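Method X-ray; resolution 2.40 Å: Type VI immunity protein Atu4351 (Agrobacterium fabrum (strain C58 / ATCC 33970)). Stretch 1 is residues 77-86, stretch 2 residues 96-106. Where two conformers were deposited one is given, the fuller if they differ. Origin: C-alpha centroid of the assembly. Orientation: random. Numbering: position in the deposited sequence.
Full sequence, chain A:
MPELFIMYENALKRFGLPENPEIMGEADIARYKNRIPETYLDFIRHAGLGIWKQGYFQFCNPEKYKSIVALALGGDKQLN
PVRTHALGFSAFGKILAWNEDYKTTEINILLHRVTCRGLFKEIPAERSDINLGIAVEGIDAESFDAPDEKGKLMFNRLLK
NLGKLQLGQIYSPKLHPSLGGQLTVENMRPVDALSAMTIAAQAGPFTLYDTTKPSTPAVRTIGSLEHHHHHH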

# COMPACT_ATOMS: atom_id res chain seq x y z
N LYS A 77 17.59 5.93 -4.93
CA LYS A 77 18.48 5.10 -5.75
C LYS A 77 18.11 3.63 -5.68
O LYS A 77 18.17 2.93 -6.70
CB LYS A 77 19.93 5.29 -5.30
CG LYS A 77 20.37 6.74 -5.13
CD LYS A 77 20.26 7.55 -6.44
CE LYS A 77 20.77 8.97 -6.23
NZ LYS A 77 20.51 9.87 -7.39
N GLN A 78 17.75 3.14 -4.50
CA GLN A 78 17.42 1.73 -4.33
C GLN A 78 15.97 1.39 -4.67
O GLN A 78 15.72 0.37 -5.32
CB GLN A 78 17.72 1.32 -2.90
CG GLN A 78 19.12 1.64 -2.47
CD GLN A 78 19.43 1.05 -1.12
OE1 GLN A 78 18.81 1.40 -0.11
NE2 GLN A 78 20.38 0.12 -1.09
N LEU A 79 15.02 2.20 -4.23
CA LEU A 79 13.60 1.98 -4.53
C LEU A 79 13.18 2.98 -5.61
O LEU A 79 12.51 3.98 -5.35
CB LEU A 79 12.75 2.12 -3.28
CG LEU A 79 13.09 1.11 -2.20
CD1 LEU A 79 12.16 1.33 -1.00
CD2 LEU A 79 13.01 -0.31 -2.77
N ASN A 80 13.59 2.69 -6.83
CA ASN A 80 13.38 3.61 -7.93
C ASN A 80 11.90 3.65 -8.31
O ASN A 80 11.33 2.60 -8.66
CB ASN A 80 14.26 3.15 -9.09
CG ASN A 80 13.96 3.85 -10.39
OD1 ASN A 80 13.38 4.94 -10.44
ND2 ASN A 80 14.37 3.22 -11.48
N PRO A 81 11.25 4.81 -8.29
CA PRO A 81 9.81 4.85 -8.62
C PRO A 81 9.47 4.19 -9.95
O PRO A 81 8.41 3.56 -10.06
CB PRO A 81 9.47 6.35 -8.64
CG PRO A 81 10.68 7.07 -8.16
CD PRO A 81 11.85 6.14 -8.13
N VAL A 82 10.35 4.30 -10.94
CA VAL A 82 10.10 3.73 -12.27
C VAL A 82 9.96 2.22 -12.21
O VAL A 82 9.32 1.63 -13.09
CB VAL A 82 11.22 4.16 -13.26
CG1 VAL A 82 10.97 3.58 -14.66
CG2 VAL A 82 11.31 5.68 -13.37
N ARG A 83 10.52 1.58 -11.19
CA ARG A 83 10.46 0.12 -11.05
C ARG A 83 9.61 -0.30 -9.85
O ARG A 83 9.74 -1.43 -9.36
CB ARG A 83 11.88 -0.43 -10.94
CG ARG A 83 12.71 -0.15 -12.20
CD ARG A 83 14.20 -0.43 -12.02
NE ARG A 83 14.48 -1.84 -11.80
CZ ARG A 83 14.47 -2.76 -12.77
NH1 ARG A 83 14.18 -2.41 -14.02
NH2 ARG A 83 14.75 -4.04 -12.49
N THR A 84 8.73 0.58 -9.38
CA THR A 84 7.92 0.30 -8.20
C THR A 84 6.46 0.57 -8.55
O THR A 84 6.13 1.64 -9.06
CB THR A 84 8.35 1.14 -7.00
OG1 THR A 84 9.77 1.06 -6.85
CG2 THR A 84 7.65 0.64 -5.73
N HIS A 85 5.61 -0.41 -8.28
CA HIS A 85 4.26 -0.41 -8.82
C HIS A 85 3.26 -0.60 -7.70
O HIS A 85 3.32 -1.59 -6.97
CB HIS A 85 4.12 -1.50 -9.89
CG HIS A 85 5.26 -1.49 -10.85
ND1 HIS A 85 5.46 -0.48 -11.76
CD2 HIS A 85 6.31 -2.35 -11.00
CE1 HIS A 85 6.56 -0.72 -12.45
NE2 HIS A 85 7.09 -1.84 -12.01
N ALA A 86 2.32 0.34 -7.58
CA ALA A 86 1.30 0.30 -6.53
C ALA A 86 0.23 -0.73 -6.91
O ALA A 86 -0.42 -0.60 -7.96
CB ALA A 86 0.68 1.68 -6.34
N LEU A 96 0.43 -1.30 -0.76
CA LEU A 96 1.19 -2.50 -1.10
C LEU A 96 1.72 -2.33 -2.52
O LEU A 96 0.92 -2.20 -3.47
CB LEU A 96 0.33 -3.76 -1.01
CG LEU A 96 0.95 -5.06 -1.53
CD1 LEU A 96 2.32 -5.28 -0.91
CD2 LEU A 96 0.05 -6.26 -1.23
N ALA A 97 3.05 -2.31 -2.67
CA ALA A 97 3.69 -2.05 -3.95
C ALA A 97 4.66 -3.17 -4.28
O ALA A 97 5.17 -3.87 -3.40
CB ALA A 97 4.44 -0.71 -3.96
N TRP A 98 4.92 -3.35 -5.57
CA TRP A 98 5.90 -4.33 -6.00
C TRP A 98 7.10 -3.61 -6.59
O TRP A 98 6.97 -2.86 -7.58
CB TRP A 98 5.30 -5.29 -7.03
CG TRP A 98 6.29 -6.27 -7.53
CD1 TRP A 98 6.99 -6.22 -8.71
CD2 TRP A 98 6.73 -7.46 -6.85
NE1 TRP A 98 7.81 -7.31 -8.81
CE2 TRP A 98 7.67 -8.09 -7.69
CE3 TRP A 98 6.40 -8.05 -5.63
CZ2 TRP A 98 8.30 -9.29 -7.33
CZ3 TRP A 98 7.02 -9.25 -5.27
CH2 TRP A 98 7.96 -9.85 -6.13
N ASN A 99 8.26 -3.82 -5.99
CA ASN A 99 9.51 -3.28 -6.52
C ASN A 99 10.19 -4.38 -7.33
O ASN A 99 10.38 -5.50 -6.83
CB ASN A 99 10.44 -2.79 -5.41
CG ASN A 99 11.79 -2.34 -5.95
OD1 ASN A 99 12.71 -3.14 -6.10
ND2 ASN A 99 11.90 -1.05 -6.27
N GLU A 100 10.57 -4.05 -8.57
CA GLU A 100 11.11 -5.07 -9.49
C GLU A 100 12.43 -5.65 -9.00
O GLU A 100 12.76 -6.79 -9.35
CB GLU A 100 11.29 -4.48 -10.88
CG GLU A 100 10.01 -4.22 -11.62
CD GLU A 100 10.26 -3.45 -12.89
OE1 GLU A 100 11.21 -3.81 -13.61
OE2 GLU A 100 9.52 -2.48 -13.16
N ASP A 101 13.19 -4.90 -8.20
CA ASP A 101 14.48 -5.38 -7.71
C ASP A 101 14.42 -5.99 -6.33
O ASP A 101 15.17 -6.93 -6.05
CB ASP A 101 15.50 -4.22 -7.72
CG ASP A 101 15.61 -3.54 -9.08
OD1 ASP A 101 15.94 -4.23 -10.07
OD2 ASP A 101 15.33 -2.32 -9.16
N TYR A 102 13.55 -5.49 -5.44
CA TYR A 102 13.57 -5.92 -4.05
C TYR A 102 12.22 -6.44 -3.56
O TYR A 102 12.06 -6.69 -2.36
CB TYR A 102 14.07 -4.76 -3.17
CG TYR A 102 15.49 -4.32 -3.53
CD1 TYR A 102 16.61 -5.03 -3.09
CD2 TYR A 102 15.70 -3.21 -4.34
CE1 TYR A 102 17.92 -4.62 -3.43
CE2 TYR A 102 16.99 -2.79 -4.70
CZ TYR A 102 18.09 -3.49 -4.24
OH TYR A 102 19.35 -3.05 -4.61
N LYS A 103 11.26 -6.65 -4.47
CA LYS A 103 9.95 -7.25 -4.21
C LYS A 103 9.03 -6.38 -3.36
O LYS A 103 8.98 -5.15 -3.52
CB LYS A 103 10.07 -8.63 -3.52
CG LYS A 103 11.31 -9.47 -3.78
CD LYS A 103 11.50 -9.89 -5.21
CE LYS A 103 12.50 -11.05 -5.30
NZ LYS A 103 13.19 -11.09 -6.62
N THR A 104 8.31 -7.02 -2.43
CA THR A 104 7.20 -6.39 -1.73
C THR A 104 7.65 -5.16 -0.95
O THR A 104 8.61 -5.21 -0.18
CB THR A 104 6.55 -7.41 -0.78
OG1 THR A 104 5.92 -8.45 -1.54
CG2 THR A 104 5.51 -6.75 0.08
N THR A 105 6.94 -4.06 -1.16
CA THR A 105 7.25 -2.77 -0.57
C THR A 105 5.97 -2.21 0.05
O THR A 105 4.88 -2.44 -0.49
CB THR A 105 7.81 -1.80 -1.64
OG1 THR A 105 8.95 -2.39 -2.29
CG2 THR A 105 8.20 -0.45 -1.04
N GLU A 106 6.09 -1.51 1.17
CA GLU A 106 4.94 -0.85 1.80
C GLU A 106 5.23 0.65 1.90
O GLU A 106 6.30 1.05 2.38
CB GLU A 106 4.63 -1.44 3.19
CG GLU A 106 4.27 -2.96 3.20
CD GLU A 106 3.92 -3.50 4.61
OE1 GLU A 106 3.63 -2.68 5.52
OE2 GLU A 106 3.94 -4.74 4.82
O HOH W 1 14.43 0.02 -7.58

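The backbone sets the frame. Strand 84-86 runs antiparallel to strand 96-99, and H85 and W98 form the hydrogen-bonded pair: H85 N donates to W98 O at 2.9 Å, and W98 N donates to H85 O at 2.8 Å. T84 with N99 and A86 with A97 are the non-hydrogen-bonded pairs, drawn together to CA-CA distances of 4.3 and 4.2 Å. One more backbone bond, from E100 N to R83 O at 2.9 Å, extends the ladder to the turn. Between these rungs the carbonyls also receive CA-H...O contacts, such as that of T84 CA with W98 O at 3.4 Å.

Charged groups gather where the second stretch turns. The R83 guanidinium meets D101 edge-on and in two places, NE to OD2 at 2.8 Å and NH2 to OD1 at 2.7 Å, so this salt bridge is also a pair of directed hydrogen bonds. E100 OE1 lies over a face of the same group, 3.3 Å from R83 NH1; no N-H points at it, and the attraction is one of charge alone. Arginine suits this place because its planar cation can serve one carboxylate at its edge while another sits above it. The second oxygen of E100 is occupied too: H85 NE2 donates to E100 OE2 at 2.8 Å, with the carboxylate near the plane of the imidazole, where a ring nitrogen can direct its hydrogen.

N99 shows what an amide can do with a donor and an acceptor on one side chain. Its ND2 donates to T84 OG1 at 3.1 Å, while T84 OG1 itself donates to N80 O at 2.8 Å; the threonine hydroxyl thus links the two stretches by accepting and giving at once. On the acceptor side, N99 OD1 takes the backbone hydrogens of D101 N at 2.8 Å and Y102 N at 2.6 Å, holding the turn that brings D101 to R83. A single water extends the network. It accepts from N80 N (2.9 Å) and N99 ND2 (3.0 Å) and donates to Q78 O (2.6 Å) and D101 OD2 (3.0 Å), using a full set of four partners.

Apolar contacts are looser. L79 CD2 lies 4.3 Å from Y102 CD2, and L79 CD1 is 4.3 Å from T105 CG2, so the branched end of the leucine reaches both residues. On the sheet face shared by T84 and A97, T84 CG2 approaches A97 CB to 3.9 Å, the small alanine methyl meeting the methyl of threonine while the hydroxyl remains engaged in its hydrogen bonds.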